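Local coordinates for protein pectate lyase (Paenibacillus sp. 0602, PDB 5GT5) that cleaves polygalacturonate and probably also partly methylated pectin within the chain by beta-elimination, probably with calcium as cofactor, at residues 103-108 and 440-445; 126-131 and 163-168; 273-278 and 322-327; 345-350 and 387-392. The protein carries 1 engineered substitution. One frame throughout, in Å; residues are numbered along the deposited sequence.

In the fold
The four contacts fall into two touching pairs on opposite sides of the centre of a parallel beta-helix of polysaccharide lyase family 1. Contact 1 uses strand 102-106 and contact 2 its neighbour 125-128; their centres are 8 Å apart, and S106 OG lies 2.7 Å from N129 O between them. Contacts 3 and 4, centres 11 Å apart, meet through neighbouring strands 324-329 and 346-349. Contact 3 holds R276, probably the active-site arginine, whose side chain lies about 5 Å from those of D174 and D178, two of the likely calcium ligands; the side chain of R349 in contact 4 is about 9 Å from that of R276. Along the chain, contact 1 encloses the other three.

Contact 1. Residues 103-108 and 440-445; sequences TIFSAN and NWLKTS
F105 meets W441 and L442 with different parts of its ring. F105 CD2 sits 3.4 Å from W441 CB, the tightest approach between the two segments, while F105 CE1 lies 3.8 Å from L442 CD2. The phenyl ring and the five-membered ring of W441 are inclined at 32°, with centroids 5.6 Å apart, a geometry that is neither a stack nor edge-to-face. F105 reaches this place because CG stands between the backbone N and the carbonyl carbon (chi1 82°). L442 CD2 also touches T103 CG2, and S106 O lies over one face of the indole. An alanine in place of F105 would probably leave W441 CB and L442 CD2 facing a gap where the phenyl ring had been.

The polar groups meet through water. One water accepts from T103 OG1 at 2.6 Å and donates to L442 O; T103 OG1 is also bonded to G19 N. Another accepts from W441 NE1 at 3.0 Å, in the plane of the indole, and lies within bonding reach of A107 O. Further out, the rings of W436 and H166 meet W441 edge-to-face, and V51 packs on both F105 and L442. With no direct hydrogen bond between the segments, the C-terminal tail is held against beta-helix strand 102-106 by apolar fit and bridging water.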
loop_
_atom_site.group_PDB
_atom_site.type_symbol
_atom_site.label_atom_id
_atom_site.label_comp_id
_atom_site.label_asym_id
_atom_site.label_seq_id
_atom_site.Cartn_x
_atom_site.Cartn_y
_atom_site.Cartn_z
ATOM N N THR A 103 -0.520 -11.258 -11.219
ATOM C CA THR A 103 0.616 -11.272 -12.137
ATOM C C THR A 103 0.153 -11.558 -13.551
ATOM O O THR A 103 -0.555 -12.562 -13.808
ATOM C CB THR A 103 1.647 -12.331 -11.728
ATOM O OG1 THR A 103 2.117 -11.993 -10.417
ATOM C CG2 THR A 103 2.857 -12.365 -12.697
ATOM N N ILE A 104 0.573 -10.701 -14.481
ATOM C CA ILE A 104 0.312 -10.902 -15.911
ATOM C C ILE A 104 1.652 -11.039 -16.602
ATOM O O ILE A 104 2.510 -10.180 -16.442
ATOM C CB ILE A 104 -0.503 -9.697 -16.517
ATOM C CG1 ILE A 104 -1.741 -9.383 -15.663
ATOM C CG2 ILE A 104 -0.825 -9.960 -17.976
ATOM C CD1 ILE A 104 -2.472 -8.074 -16.078
ATOM N N PHE A 105 1.862 -12.091 -17.377
ATOM C CA PHE A 105 3.153 -12.310 -17.991
ATOM C C PHE A 105 3.004 -13.158 -19.235
ATOM O O PHE A 105 1.912 -13.688 -19.500
ATOM C CB PHE A 105 4.138 -12.979 -16.999
ATOM C CG PHE A 105 3.990 -14.486 -16.901
ATOM C CD1 PHE A 105 2.913 -15.047 -16.198
ATOM C CD2 PHE A 105 4.929 -15.318 -17.487
ATOM C CE1 PHE A 105 2.772 -16.431 -16.122
ATOM C CE2 PHE A 105 4.796 -16.709 -17.402
ATOM C CZ PHE A 105 3.715 -17.252 -16.725
ATOM N N SER A 106 4.098 -13.270 -19.996
ATOM C CA SER A 106 4.189 -14.346 -21.002
ATOM C C SER A 106 5.525 -15.034 -20.891
ATOM O O SER A 106 6.488 -14.477 -20.361
ATOM C CB SER A 106 3.981 -13.813 -22.419
ATOM O OG SER A 106 5.174 -13.186 -22.920
ATOM N N ALA A 107 5.589 -16.264 -21.410
ATOM C CA ALA A 107 6.806 -17.040 -21.329
ATOM C C ALA A 107 7.851 -16.592 -22.352
ATOM O O ALA A 107 9.028 -16.761 -22.125
ATOM C CB ALA A 107 6.525 -18.534 -21.539
ATOM N N ASN A 108 7.426 -16.011 -23.467
ATOM C CA ASN A 108 8.402 -15.715 -24.520
ATOM C C ASN A 108 8.237 -14.366 -25.201
ATOM O O ASN A 108 8.577 -14.186 -26.378
ATOM C CB ASN A 108 8.479 -16.851 -25.543
ATOM C CG ASN A 108 9.141 -18.090 -24.978
ATOM O OD1 ASN A 108 10.352 -18.112 -24.726
ATOM N ND2 ASN A 108 8.355 -19.125 -24.777
ATOM N N ASN A 440 9.820 -18.628 -13.261
ATOM C CA ASN A 440 10.639 -17.540 -12.794
ATOM C C ASN A 440 10.000 -16.178 -12.966
ATOM O O ASN A 440 10.385 -15.232 -12.271
ATOM C CB ASN A 440 11.979 -17.577 -13.495
ATOM C CG ASN A 440 12.839 -18.697 -12.990
ATOM O OD1 ASN A 440 13.325 -18.640 -11.859
ATOM N ND2 ASN A 440 13.051 -19.722 -13.833
ATOM N N TRP A 441 9.052 -16.086 -13.891
ATOM C CA TRP A 441 8.330 -14.837 -14.107
ATOM C C TRP A 441 7.382 -14.494 -12.961
ATOM O O TRP A 441 6.987 -13.332 -12.806
ATOM C CB TRP A 441 7.586 -14.839 -15.451
ATOM C CG TRP A 441 8.518 -14.787 -16.617
ATOM C CD1 TRP A 441 8.682 -15.746 -17.576
ATOM C CD2 TRP A 441 9.460 -13.742 -16.933
ATOM N NE1 TRP A 441 9.649 -15.372 -18.465
ATOM C CE2 TRP A 441 10.141 -14.143 -18.105
ATOM C CE3 TRP A 441 9.786 -12.501 -16.346
ATOM C CZ2 TRP A 441 11.127 -13.362 -18.711
ATOM C CZ3 TRP A 441 10.775 -11.720 -16.945
ATOM C CH2 TRP A 441 11.443 -12.157 -18.113
ATOM N N LEU A 442 7.060 -15.473 -12.121
ATOM C CA LEU A 442 6.194 -15.245 -10.970
ATOM C C LEU A 442 6.956 -14.838 -9.720
ATOM O O LEU A 442 6.360 -14.360 -8.766
ATOM C CB LEU A 442 5.396 -16.524 -10.664
ATOM C CG LEU A 442 4.542 -17.097 -11.794
ATOM C CD1 LEU A 442 3.676 -18.261 -11.253
ATOM C CD2 LEU A 442 3.677 -16.051 -12.455
ATOM N N LYS A 443 8.260 -15.066 -9.710
ATOM C CA LYS A 443 9.087 -14.770 -8.529
ATOM C C LYS A 443 9.478 -13.305 -8.441
ATOM O O LYS A 443 9.504 -12.588 -9.458
ATOM C CB LYS A 443 10.363 -15.605 -8.601
ATOM C CG LYS A 443 10.123 -17.128 -8.698
ATOM C CD LYS A 443 11.479 -17.835 -8.845
ATOM C CE LYS A 443 11.334 -19.315 -9.065
ATOM N NZ LYS A 443 12.656 -19.902 -9.478
ATOM N N THR A 444 9.834 -12.868 -7.244
ATOM C CA THR A 444 10.315 -11.497 -7.063
ATOM C C THR A 444 11.748 -11.443 -6.560
ATOM O O THR A 444 12.323 -10.357 -6.452
ATOM C CB THR A 444 9.425 -10.691 -6.126
ATOM O OG1 THR A 444 9.392 -11.319 -4.838
ATOM C CG2 THR A 444 8.020 -10.596 -6.696
ATOM N N SER A 445 12.332 -12.592 -6.244
ATOM C CA SER A 445 13.756 -12.644 -5.957
ATOM C C SER A 445 14.350 -13.964 -6.378
ATOM O O SER A 445 13.627 -14.946 -6.575
ATOM C CB SER A 445 14.048 -12.320 -4.492
ATOM O OG SER A 445 13.498 -13.294 -3.635
HETATM O O HOH W 1 3.562 -13.885 -9.269
HETATM O O HOH W 2 11.342 -16.760 -20.454
HETATM O O HOH W 3 9.565 -18.457 -19.828
#

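Contact 2. Residues 126-131 and 163-168; sequences IIRNLE and WIDHCV. Engineered in segment 163-168: V168 (natural residue Gly).
R128 grips D165 side-on, both nitrogens going to the same oxygen. In this salt bridge R128 NE lies 2.9 Å from D165 OD1 and the longer R128 NH2 bond adds to it; OD1 is in the guanidinium plane but is met from above the carboxylate plane. A bend at chi3 (85°) of R128 puts NE in reach. H166 ND1 gives D165 OD1 a third hydrogen bond, 2.7 Å long, so this oxygen accepts from three donors and probably carries much of the negative charge. D165 OD2 turns to S189 OG and to a water at 2.8 Å.

Flat groups pack on one another as well: W163 CH2 lies over the centre of the R128 guanidinium, 3.4 Å from R128 CZ, with the planes 33° apart, while I126 CD1 touches the indole at its edge.

The backbones belong to successive coils of the parallel beta-helix: strands 126-128 and 163-165 run parallel, their short axes 6° apart. I127 N bonds to W163 O at 2.8 Å, and I127 O receives D165 N. N129 and H166, in register and both in left-handed helical conformation, turn the two coils at the same corner, after which V168 N bonds to L130 O at 3.0 Å.

Among the apolar contacts, C167 SG lies near I127 CG2 and L130 CB. Engineered V168 sets CB and CG1 alongside the chain of E131, whose OE2 bonds to N170 ND2. On the R128 face, Y446 OH reaches R128 NH1 and L9 touches W163.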
loop_
_atom_site.group_PDB
_atom_site.type_symbol
_atom_site.label_atom_id
_atom_site.label_comp_id
_atom_site.label_asym_id
_atom_site.label_seq_id
_atom_site.Cartn_x
_atom_site.Cartn_y
_atom_site.Cartn_z
ATOM N N ILE A 126 1.860 -7.273 -10.903
ATOM C CA ILE A 126 3.134 -7.522 -11.581
ATOM C C ILE A 126 2.818 -7.771 -13.059
ATOM O O ILE A 126 1.917 -8.565 -13.385
ATOM C CB ILE A 126 3.869 -8.736 -10.971
ATOM C CG1 ILE A 126 4.247 -8.441 -9.517
ATOM C CG2 ILE A 126 5.058 -9.151 -11.854
ATOM C CD1 ILE A 126 5.017 -9.590 -8.846
ATOM N N ILE A 127 3.532 -7.074 -13.941
ATOM C CA ILE A 127 3.384 -7.204 -15.400
ATOM C C ILE A 127 4.772 -7.457 -15.975
ATOM O O ILE A 127 5.658 -6.595 -15.869
ATOM C CB ILE A 127 2.759 -5.962 -16.022
ATOM C CG1 ILE A 127 1.369 -5.724 -15.425
ATOM C CG2 ILE A 127 2.727 -6.107 -17.554
ATOM C CD1 ILE A 127 0.767 -4.349 -15.753
ATOM N N ARG A 128 4.995 -8.642 -16.559
ATOM C CA ARG A 128 6.352 -8.992 -17.004
ATOM C C ARG A 128 6.427 -9.696 -18.342
ATOM O O ARG A 128 5.546 -10.499 -18.733
ATOM C CB ARG A 128 7.071 -9.862 -15.950
ATOM C CG ARG A 128 7.303 -9.116 -14.638
ATOM C CD ARG A 128 7.934 -10.043 -13.612
ATOM N NE ARG A 128 9.392 -10.117 -13.737
ATOM C CZ ARG A 128 10.155 -10.937 -13.016
ATOM N NH1 ARG A 128 9.588 -11.821 -12.188
ATOM N NH2 ARG A 128 11.484 -10.885 -13.129
ATOM N N ASN A 129 7.537 -9.423 -19.043
ATOM C CA ASN A 129 7.881 -10.131 -20.293
ATOM C C ASN A 129 6.832 -10.013 -21.383
ATOM O O ASN A 129 6.504 -11.008 -22.074
ATOM C CB ASN A 129 8.223 -11.606 -20.024
ATOM C CG ASN A 129 9.159 -12.150 -21.060
ATOM O OD1 ASN A 129 9.989 -11.406 -21.592
ATOM N ND2 ASN A 129 9.068 -13.434 -21.344
ATOM N N LEU A 130 6.299 -8.804 -21.541
ATOM C CA LEU A 130 5.349 -8.495 -22.603
ATOM C C LEU A 130 5.856 -7.337 -23.432
ATOM O O LEU A 130 6.505 -6.403 -22.907
ATOM C CB LEU A 130 4.000 -8.133 -22.026
ATOM C CG LEU A 130 3.347 -9.312 -21.334
ATOM C CD1 LEU A 130 2.245 -8.786 -20.458
ATOM C CD2 LEU A 130 2.784 -10.240 -22.402
ATOM N N GLU A 131 5.594 -7.396 -24.736
ATOM C CA GLU A 131 5.897 -6.303 -25.652
ATOM C C GLU A 131 4.591 -5.630 -26.059
ATOM O O GLU A 131 3.583 -6.294 -26.305
ATOM C CB GLU A 131 6.672 -6.795 -26.879
ATOM C CG GLU A 131 6.913 -5.659 -27.901
ATOM C CD GLU A 131 7.968 -5.990 -28.927
ATOM O OE1 GLU A 131 8.488 -7.123 -28.962
ATOM O OE2 GLU A 131 8.274 -5.095 -29.746
ATOM N N TRP A 163 4.774 -3.553 -10.298
ATOM C CA TRP A 163 6.066 -3.859 -10.870
ATOM C C TRP A 163 5.864 -4.172 -12.346
ATOM O O TRP A 163 5.201 -5.152 -12.688
ATOM C CB TRP A 163 6.675 -5.076 -10.145
ATOM C CG TRP A 163 8.099 -5.361 -10.506
ATOM C CD1 TRP A 163 9.014 -4.451 -10.969
ATOM C CD2 TRP A 163 8.793 -6.630 -10.419
ATOM N NE1 TRP A 163 10.244 -5.076 -11.158
ATOM C CE2 TRP A 163 10.126 -6.405 -10.854
ATOM C CE3 TRP A 163 8.410 -7.933 -10.054
ATOM C CZ2 TRP A 163 11.089 -7.429 -10.893
ATOM C CZ3 TRP A 163 9.367 -8.934 -10.085
ATOM C CH2 TRP A 163 10.680 -8.690 -10.507
ATOM N N ILE A 164 6.454 -3.356 -13.214
ATOM C CA ILE A 164 6.498 -3.604 -14.645
ATOM C C ILE A 164 7.943 -3.938 -14.973
ATOM O O ILE A 164 8.837 -3.126 -14.706
ATOM C CB ILE A 164 6.039 -2.380 -15.419
ATOM C CG1 ILE A 164 4.546 -2.139 -15.138
ATOM C CG2 ILE A 164 6.254 -2.598 -16.937
ATOM C CD1 ILE A 164 4.069 -0.710 -15.415
ATOM N N ASP A 165 8.199 -5.127 -15.533
ATOM C CA ASP A 165 9.582 -5.578 -15.623
ATOM C C ASP A 165 9.811 -6.462 -16.842
ATOM O O ASP A 165 8.946 -7.255 -17.209
ATOM C CB ASP A 165 9.974 -6.310 -14.318
ATOM C CG ASP A 165 11.272 -7.055 -14.443
ATOM O OD1 ASP A 165 11.216 -8.236 -14.878
ATOM O OD2 ASP A 165 12.353 -6.493 -14.148
ATOM N N HIS A 166 10.958 -6.294 -17.500
ATOM C CA HIS A 166 11.239 -7.050 -18.729
ATOM C C HIS A 166 10.136 -6.897 -19.776
ATOM O O HIS A 166 9.749 -7.838 -20.477
ATOM C CB HIS A 166 11.522 -8.529 -18.417
ATOM C CG HIS A 166 12.912 -8.779 -17.913
ATOM N ND1 HIS A 166 13.217 -8.846 -16.571
ATOM C CD2 HIS A 166 14.069 -8.960 -18.591
ATOM C CE1 HIS A 166 14.519 -9.078 -16.440
ATOM N NE2 HIS A 166 15.061 -9.120 -17.643
ATOM N N CYS A 167 9.660 -5.672 -19.919
ATOM C CA CYS A 167 8.719 -5.352 -20.980
ATOM C C CYS A 167 9.375 -4.477 -22.027
ATOM O O CYS A 167 10.430 -3.880 -21.783
ATOM C CB CYS A 167 7.473 -4.643 -20.421
ATOM S SG CYS A 167 6.425 -5.732 -19.406
ATOM N N VAL A 168 8.760 -4.437 -23.201
ATOM C CA VAL A 168 9.202 -3.599 -24.315
ATOM C C VAL A 168 8.040 -2.761 -24.814
ATOM O O VAL A 168 6.931 -3.285 -24.976
ATOM C CB VAL A 168 9.733 -4.463 -25.440
ATOM C CG1 VAL A 168 10.081 -3.620 -26.692
ATOM C CG2 VAL A 168 10.930 -5.088 -24.946
HETATM O O HOH W 4 13.725 -8.792 -13.397
#

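Contact 3. Residues 273-278 and 322-327; sequences IQDRMP and TSNGAI
Q274 and T322, with the largest areas buried here, join successive coils of the parallel beta-helix just ahead of the paired strands 279-281 and 324-329. T322 N donates to Q274 OE1 over 2.8 Å, coming from well above the amide plane (64° out of it). The two side chains cross at about a right angle, and T322 O presses against Q274 CB at 3.2 Å. K244 NZ also bonds to Q274 OE1, and S242 OG to Q274 NE2, which together fix the rotation of the amide. A leucine in place of Q274 would probably cost T322 N and K244 NZ this acceptor and S242 OG its bond to the amide.

The methyl T322 CG2 lies beside Q274 O and the carboxylate of D275. That carboxylate accepts from N324 ND2: D275 OD1 is 3.0 Å away, in the amide plane of N324 but met from above its own plane, the two flat groups being turned by 73°. Backbone bonds continue the coupling, N324 N to Q274 O, M277 N to G325 O at 2.8 Å, and I327 N to P278 O past the cis peptide before P278.

The CB of R276, probably the active-site arginine, points away from segment 322-327. The backbone N of R276, which has no hydrogen-bond partner in the model, is met by I327 CD1 at 3.5 Å, a methyl placed there by an unstaggered chi2 of 105°.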
loop_
_atom_site.group_PDB
_atom_site.type_symbol
_atom_site.label_atom_id
_atom_site.label_comp_id
_atom_site.label_asym_id
_atom_site.label_seq_id
_atom_site.Cartn_x
_atom_site.Cartn_y
_atom_site.Cartn_z
ATOM N N ILE A 273 13.485 8.360 -27.098
ATOM C CA ILE A 273 12.347 8.901 -26.380
ATOM C C ILE A 273 12.644 10.387 -26.154
ATOM O O ILE A 273 13.681 10.729 -25.598
ATOM C CB ILE A 273 12.161 8.169 -25.015
ATOM C CG1 ILE A 273 12.240 6.642 -25.191
ATOM C CG2 ILE A 273 10.895 8.654 -24.338
ATOM C CD1 ILE A 273 11.216 6.036 -26.168
ATOM N N GLN A 274 11.751 11.253 -26.600
ATOM C CA GLN A 274 12.042 12.695 -26.631
ATOM C C GLN A 274 11.914 13.400 -25.299
ATOM O O GLN A 274 12.446 14.490 -25.126
ATOM C CB GLN A 274 11.100 13.397 -27.603
ATOM C CG GLN A 274 11.347 13.052 -29.081
ATOM C CD GLN A 274 10.494 13.904 -30.010
ATOM O OE1 GLN A 274 9.961 14.957 -29.627
ATOM N NE2 GLN A 274 10.350 13.438 -31.244
ATOM N N ASP A 275 11.159 12.833 -24.360
ATOM C CA ASP A 275 10.697 13.622 -23.206
ATOM C C ASP A 275 10.183 12.709 -22.111
ATOM O O ASP A 275 9.778 11.567 -22.367
ATOM C CB ASP A 275 9.563 14.554 -23.698
ATOM C CG ASP A 275 9.270 15.742 -22.788
ATOM O OD1 ASP A 275 9.990 16.004 -21.786
ATOM O OD2 ASP A 275 8.281 16.444 -23.113
ATOM N N ARG A 276 10.196 13.223 -20.885
ATOM C CA ARG A 276 9.524 12.613 -19.730
ATOM C C ARG A 276 10.174 11.308 -19.299
ATOM O O ARG A 276 9.548 10.241 -19.283
ATOM C CB ARG A 276 8.029 12.426 -19.985
ATOM C CG ARG A 276 7.308 13.665 -20.492
ATOM C CD ARG A 276 5.801 13.388 -20.432
ATOM N NE ARG A 276 5.024 14.543 -20.895
ATOM C CZ ARG A 276 3.706 14.485 -21.138
ATOM N NH1 ARG A 276 3.060 13.348 -21.015
ATOM N NH2 ARG A 276 3.063 15.568 -21.555
ATOM N N MET A 277 11.433 11.400 -18.888
ATOM C CA MET A 277 12.144 10.204 -18.393
ATOM C C MET A 277 12.662 10.360 -16.961
ATOM O O MET A 277 13.870 10.350 -16.729
ATOM C CB MET A 277 13.303 9.872 -19.332
ATOM C CG MET A 277 12.819 9.359 -20.708
ATOM S SD MET A 277 14.132 9.304 -21.944
ATOM C CE MET A 277 14.255 11.042 -22.323
ATOM N N PRO A 278 11.749 10.527 -15.982
ATOM C CA PRO A 278 10.299 10.721 -16.052
ATOM C C PRO A 278 9.956 12.201 -16.045
ATOM O O PRO A 278 10.852 13.049 -15.921
ATOM C CB PRO A 278 9.821 10.074 -14.763
ATOM C CG PRO A 278 10.923 10.503 -13.769
ATOM C CD PRO A 278 12.212 10.529 -14.574
ATOM N N THR A 322 11.715 17.188 -29.544
ATOM C CA THR A 322 11.953 17.642 -28.175
ATOM C C THR A 322 13.126 16.829 -27.680
ATOM O O THR A 322 13.308 15.676 -28.099
ATOM C CB THR A 322 10.698 17.419 -27.340
ATOM O OG1 THR A 322 9.687 18.285 -27.882
ATOM C CG2 THR A 322 10.905 17.752 -25.851
ATOM N N SER A 323 13.972 17.445 -26.856
ATOM C CA SER A 323 15.220 16.805 -26.416
ATOM C C SER A 323 15.414 16.989 -24.932
ATOM O O SER A 323 16.325 17.690 -24.485
ATOM C CB SER A 323 16.396 17.382 -27.222
ATOM O OG SER A 323 17.564 16.591 -27.089
ATOM N N ASN A 324 14.510 16.372 -24.171
ATOM C CA ASN A 324 14.518 16.437 -22.728
ATOM C C ASN A 324 14.873 15.100 -22.122
ATOM O O ASN A 324 14.771 14.072 -22.778
ATOM C CB ASN A 324 13.152 16.850 -22.182
ATOM C CG ASN A 324 12.776 18.293 -22.509
ATOM O OD1 ASN A 324 13.623 19.122 -22.895
ATOM N ND2 ASN A 324 11.474 18.598 -22.352
ATOM N N GLY A 325 15.267 15.108 -20.869
ATOM C CA GLY A 325 15.569 13.891 -20.130
ATOM C C GLY A 325 14.639 13.716 -18.939
ATOM O O GLY A 325 13.455 13.378 -19.106
ATOM N N ALA A 326 15.160 13.941 -17.736
ATOM C CA ALA A 326 14.379 13.848 -16.497
ATOM C C ALA A 326 13.881 15.237 -16.110
ATOM O O ALA A 326 14.604 16.248 -16.266
ATOM C CB ALA A 326 15.270 13.269 -15.368
ATOM N N ILE A 327 12.643 15.309 -15.627
ATOM C CA ILE A 327 11.997 16.588 -15.325
ATOM C C ILE A 327 11.308 16.481 -13.968
ATOM O O ILE A 327 10.443 15.618 -13.772
ATOM C CB ILE A 327 10.928 16.929 -16.392
ATOM C CG1 ILE A 327 11.542 16.925 -17.794
ATOM C CG2 ILE A 327 10.372 18.336 -16.127
ATOM C CD1 ILE A 327 11.194 15.712 -18.624
HETATM O O HOH W 5 15.381 13.010 -25.418
#

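Contact 4. Residues 345-350 and 387-392; sequences QYPVRN and SPLAPV
V392 O takes the shortest hydrogen bond between the segments, from N350 N at 2.9 Å, and is also approached by R349 CA in a CA-H...O contact of 3.0 Å. The return bond runs from V392 N to V348 O at 3.1 Å, so the pair flanks R349 and makes a single beta bridge. N350 OD1 also lies close to V392 O, an acceptor beside an acceptor; the amide is held from outside by N350 ND2 bonding to A394 O.

V348 supplies the main apolar contact. Its CG1, anti to the backbone N (chi1 -175°), rests 4.0 Å from P391 CB, while CG2 is pushed up to L389 O at 3.2 Å, a tight fit. P347 and L389 meet at about a right angle, P347 CG touching L389 CD2 at 3.8 Å.

Segment 387-392 folds as a type I turn from S387 to A390, reinforced by an ST turn in which L389 N donates to S387 OG at 2.9 Å, and S387 OG also bonds to S381 O. A water bonded to P388 O makes a weak link to Q345 O.

Strand 346-349 belongs to one parallel sheet of the beta-helix, its outermost strand within the chain, paired through P347 and R349 with strand 324-329; the 387-392 loop lies against its other edge, bridged by V392. V348 reaches I364 and V366 of strand 363-367, whereas L389 packs on F378 of strand 378-380.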
loop_
_atom_site.group_PDB
_atom_site.type_symbol
_atom_site.label_atom_id
_atom_site.label_comp_id
_atom_site.label_asym_id
_atom_site.label_seq_id
_atom_site.Cartn_x
_atom_site.Cartn_y
_atom_site.Cartn_z
ATOM N N GLN A 345 19.608 17.124 -25.263
ATOM C CA GLN A 345 20.108 18.493 -25.096
ATOM C C GLN A 345 19.831 19.073 -23.703
ATOM O O GLN A 345 20.647 19.836 -23.157
ATOM C CB GLN A 345 19.521 19.395 -26.177
ATOM C CG GLN A 345 20.146 20.831 -26.133
ATOM C CD GLN A 345 19.844 21.644 -27.372
ATOM O OE1 GLN A 345 19.374 21.122 -28.380
ATOM N NE2 GLN A 345 20.140 22.935 -27.309
ATOM N N TYR A 346 18.671 18.740 -23.134
ATOM C CA TYR A 346 18.250 19.299 -21.850
ATOM C C TYR A 346 17.954 18.145 -20.917
ATOM O O TYR A 346 16.799 17.839 -20.631
ATOM C CB TYR A 346 17.009 20.193 -22.004
ATOM C CG TYR A 346 17.214 21.340 -22.975
ATOM C CD1 TYR A 346 17.934 22.458 -22.592
ATOM C CD2 TYR A 346 16.693 21.295 -24.263
ATOM C CE1 TYR A 346 18.138 23.514 -23.486
ATOM C CE2 TYR A 346 16.881 22.344 -25.157
ATOM C CZ TYR A 346 17.598 23.445 -24.755
ATOM O OH TYR A 346 17.774 24.484 -25.647
ATOM N N PRO A 347 18.996 17.476 -20.422
ATOM C CA PRO A 347 18.775 16.234 -19.664
ATOM C C PRO A 347 18.137 16.395 -18.289
ATOM O O PRO A 347 17.636 15.402 -17.756
ATOM C CB PRO A 347 20.195 15.670 -19.506
ATOM C CG PRO A 347 21.102 16.913 -19.606
ATOM C CD PRO A 347 20.427 17.783 -20.633
ATOM N N VAL A 348 18.196 17.591 -17.722
ATOM C CA VAL A 348 17.818 17.799 -16.333
ATOM C C VAL A 348 17.008 19.086 -16.263
ATOM O O VAL A 348 17.563 20.186 -16.380
ATOM C CB VAL A 348 19.083 17.917 -15.413
ATOM C CG1 VAL A 348 18.652 18.013 -13.936
ATOM C CG2 VAL A 348 20.018 16.720 -15.583
ATOM N N ARG A 349 15.701 18.973 -16.058
ATOM C CA ARG A 349 14.831 20.155 -16.031
ATOM C C ARG A 349 14.067 20.216 -14.732
ATOM O O ARG A 349 13.698 19.184 -14.152
ATOM C CB ARG A 349 13.855 20.152 -17.216
ATOM C CG ARG A 349 14.546 20.305 -18.552
ATOM C CD ARG A 349 13.541 20.339 -19.687
ATOM N NE ARG A 349 12.902 21.631 -19.746
ATOM C CZ ARG A 349 13.414 22.688 -20.383
ATOM N NH1 ARG A 349 14.557 22.584 -21.053
ATOM N NH2 ARG A 349 12.773 23.847 -20.362
ATOM N N ASN A 350 13.810 21.441 -14.291
ATOM C CA ASN A 350 13.202 21.678 -12.989
ATOM C C ASN A 350 11.944 22.542 -12.991
ATOM O O ASN A 350 11.423 22.829 -11.932
ATOM C CB ASN A 350 14.249 22.214 -11.981
ATOM C CG ASN A 350 14.678 23.654 -12.273
ATOM O OD1 ASN A 350 14.320 24.236 -13.302
ATOM N ND2 ASN A 350 15.450 24.224 -11.361
ATOM N N SER A 387 28.693 22.011 -14.920
ATOM C CA SER A 387 28.187 20.709 -15.315
ATOM C C SER A 387 27.144 20.790 -16.414
ATOM O O SER A 387 26.201 21.572 -16.304
ATOM C CB SER A 387 27.552 20.049 -14.127
ATOM O OG SER A 387 26.932 18.820 -14.584
ATOM N N PRO A 388 27.274 19.933 -17.446
ATOM C CA PRO A 388 26.210 19.913 -18.462
ATOM C C PRO A 388 24.948 19.214 -17.951
ATOM O O PRO A 388 23.930 19.221 -18.643
ATOM C CB PRO A 388 26.835 19.119 -19.615
ATOM C CG PRO A 388 27.778 18.154 -18.937
ATOM C CD PRO A 388 28.349 18.974 -17.747
ATOM N N LEU A 389 25.011 18.651 -16.755
ATOM C CA LEU A 389 23.826 18.057 -16.124
ATOM C C LEU A 389 23.142 19.018 -15.127
ATOM O O LEU A 389 22.269 18.609 -14.364
ATOM C CB LEU A 389 24.206 16.756 -15.430
ATOM C CG LEU A 389 24.751 15.699 -16.376
ATOM C CD1 LEU A 389 25.296 14.514 -15.609
ATOM C CD2 LEU A 389 23.641 15.257 -17.326
ATOM N N ALA A 390 23.527 20.302 -15.127
ATOM C CA ALA A 390 22.904 21.250 -14.200
ATOM C C ALA A 390 21.413 21.429 -14.519
ATOM O O ALA A 390 21.017 21.439 -15.682
ATOM C CB ALA A 390 23.606 22.598 -14.280
ATOM N N PRO A 391 20.585 21.567 -13.486
ATOM C CA PRO A 391 19.158 21.765 -13.752
ATOM C C PRO A 391 18.858 23.089 -14.392
ATOM O O PRO A 391 19.419 24.108 -13.993
ATOM C CB PRO A 391 18.521 21.731 -12.350
ATOM C CG PRO A 391 19.550 21.130 -11.423
ATOM C CD PRO A 391 20.887 21.477 -12.045
ATOM N N VAL A 392 17.951 23.080 -15.354
ATOM C CA VAL A 392 17.467 24.295 -16.000
ATOM C C VAL A 392 15.945 24.236 -16.056
ATOM O O VAL A 392 15.379 23.141 -16.011
ATOM C CB VAL A 392 18.026 24.464 -17.429
ATOM C CG1 VAL A 392 19.526 24.427 -17.409
ATOM C CG2 VAL A 392 17.492 23.386 -18.357
HETATM O O HOH W 6 23.501 19.775 -21.363
#